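PDB 2ZWS: neutral ceramidase from Pseudomonas aeruginosa, which hydrolyses the N-acyl linkage of ceramides to give sphingosine and a free fatty acid, and also catalyses the reverse synthesis, using a bound zinc ion. Local coordinates for residues 384-389 with 501-506. Sequence-based numbering, arbitrary orientation.
Sequences KPYPWT and LSCCQM
Tyr-386, the only residue of 384-389 with an atom within 4.5 Å of 501-506, reaches from the loop before strand 392-400 to Leu-501 and the disulfide beyond it. Its CB starts beside a methyl, with Leu-501 CD1 at 4.1 Å. A chi1 of -56° sets CG anti to the carbonyl carbon and beside the backbone N, about equally far from both leucine methyls. The closest approach falls on one flank of the ring: CD1 lies 3.3 Å from Leu-501 CD2, and CE1 is 3.4 Å from the same methyl. That methyl approaches the ring obliquely, and the two side chains run past one another in opposite senses. Segment 501-506 belongs to the loop between helix 471-488 and strand 526-528, and the Leu-501 side chain lies about 7 Å from that of Gln-68, an inferred substrate-binding residue. Across the ring, CE2 meets Cys-504 CB at 4.0 Å. At the tip, OH is 3.7 Å from each of Cys-503 SG and Cys-504 SG, van der Waals contact with both ends of a vicinal disulfide, the bond between adjacent cysteines. The sulfur positions carry some uncertainty, since both cysteines have alternate conformers. The turn bearing them closes on Leu-501 O, which receives Cys-504 N and, from the opposite face of its carbonyl plane, Gln-505 NE2 at 3.0 Å, nearly straight at 169°. Gln-505 NE2 also bonds to His-107 O.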
# COMPACT_ATOMS: atom_id res chain seq x y z
N LYS A 384 9.21 24.86 11.69
CA LYS A 384 10.10 25.55 10.77
C LYS A 384 11.43 24.80 10.68
O LYS A 384 11.86 24.23 11.69
CB LYS A 384 10.32 27.00 11.24
CG LYS A 384 9.06 27.88 11.14
CD LYS A 384 8.63 28.12 9.70
CE LYS A 384 7.48 29.14 9.58
NZ LYS A 384 6.19 28.62 10.12
N PRO A 385 12.09 24.81 9.51
CA PRO A 385 11.75 25.55 8.28
C PRO A 385 10.63 24.92 7.49
O PRO A 385 10.05 25.58 6.62
CB PRO A 385 13.05 25.50 7.45
CG PRO A 385 14.01 24.71 8.22
CD PRO A 385 13.31 24.00 9.31
N TYR A 386 10.32 23.66 7.78
CA TYR A 386 9.25 22.94 7.10
C TYR A 386 8.20 22.38 8.06
O TYR A 386 8.54 21.84 9.12
CB TYR A 386 9.83 21.78 6.29
CG TYR A 386 10.88 22.23 5.32
CD1 TYR A 386 10.53 22.91 4.16
CD2 TYR A 386 12.23 22.04 5.60
CE1 TYR A 386 11.49 23.36 3.26
CE2 TYR A 386 13.20 22.50 4.72
CZ TYR A 386 12.83 23.15 3.55
OH TYR A 386 13.82 23.58 2.67
N PRO A 387 6.92 22.47 7.69
CA PRO A 387 5.92 21.83 8.56
C PRO A 387 6.17 20.32 8.57
O PRO A 387 6.73 19.79 7.60
CB PRO A 387 4.57 22.14 7.89
CG PRO A 387 4.90 22.52 6.50
CD PRO A 387 6.33 23.05 6.47
N TRP A 388 5.79 19.64 9.65
CA TRP A 388 6.01 18.19 9.74
C TRP A 388 4.97 17.41 8.94
O TRP A 388 5.09 16.20 8.78
CB TRP A 388 5.96 17.72 11.18
CG TRP A 388 7.09 18.23 12.02
CD1 TRP A 388 8.10 19.08 11.65
CD2 TRP A 388 7.30 17.91 13.39
NE1 TRP A 388 8.94 19.31 12.73
CE2 TRP A 388 8.45 18.61 13.81
CE3 TRP A 388 6.61 17.11 14.31
CZ2 TRP A 388 8.94 18.51 15.12
CZ3 TRP A 388 7.09 17.01 15.62
CH2 TRP A 388 8.24 17.71 16.01
N THR A 389 3.93 18.11 8.48
CA THR A 389 2.82 17.48 7.78
C THR A 389 2.52 18.29 6.52
O THR A 389 2.87 19.46 6.44
CB THR A 389 1.56 17.41 8.69
OG1 THR A 389 1.40 18.65 9.40
CG2 THR A 389 1.67 16.25 9.67
N LEU A 501 10.48 19.29 -1.15
CA LEU A 501 11.29 19.20 0.06
C LEU A 501 12.48 18.28 -0.15
O LEU A 501 13.18 17.89 0.79
CB LEU A 501 10.44 18.74 1.24
CG LEU A 501 9.29 19.64 1.73
CD1 LEU A 501 8.91 19.27 3.19
CD2 LEU A 501 9.56 21.12 1.59
N SER A 502 12.73 17.94 -1.41
CA SER A 502 13.76 16.97 -1.75
C SER A 502 15.19 17.39 -1.35
O SER A 502 16.01 16.52 -1.08
CB SER A 502 13.71 16.61 -3.24
OG SER A 502 14.04 17.74 -4.04
N CYS A 503 15.45 18.70 -1.31
CA CYS A 503 16.79 19.23 -0.97
C CYS A 503 17.27 18.85 0.41
O CYS A 503 18.48 18.71 0.65
CB CYS A 503 16.83 20.76 -1.05
SG CYS A 503 15.84 21.64 0.23
N CYS A 504 16.32 18.72 1.33
CA CYS A 504 16.62 19.00 2.72
C CYS A 504 16.10 17.93 3.67
O CYS A 504 15.64 18.22 4.79
CB CYS A 504 16.14 20.41 3.06
SG CYS A 504 16.90 21.67 2.00
N GLN A 505 16.22 16.69 3.22
CA GLN A 505 15.84 15.51 3.99
C GLN A 505 16.94 15.11 4.96
O GLN A 505 18.12 15.06 4.61
CB GLN A 505 15.55 14.35 3.03
CG GLN A 505 14.30 14.62 2.19
CD GLN A 505 13.06 14.80 3.05
OE1 GLN A 505 12.71 13.91 3.82
NE2 GLN A 505 12.43 15.96 2.96
N MET A 506 16.55 14.84 6.19
CA MET A 506 17.48 14.34 7.21
C MET A 506 17.37 12.83 7.39
O MET A 506 16.32 12.22 7.12
CB MET A 506 17.21 15.02 8.56
CG MET A 506 17.35 16.54 8.55
SD MET A 506 17.28 17.24 10.20
CE MET A 506 15.66 16.82 10.75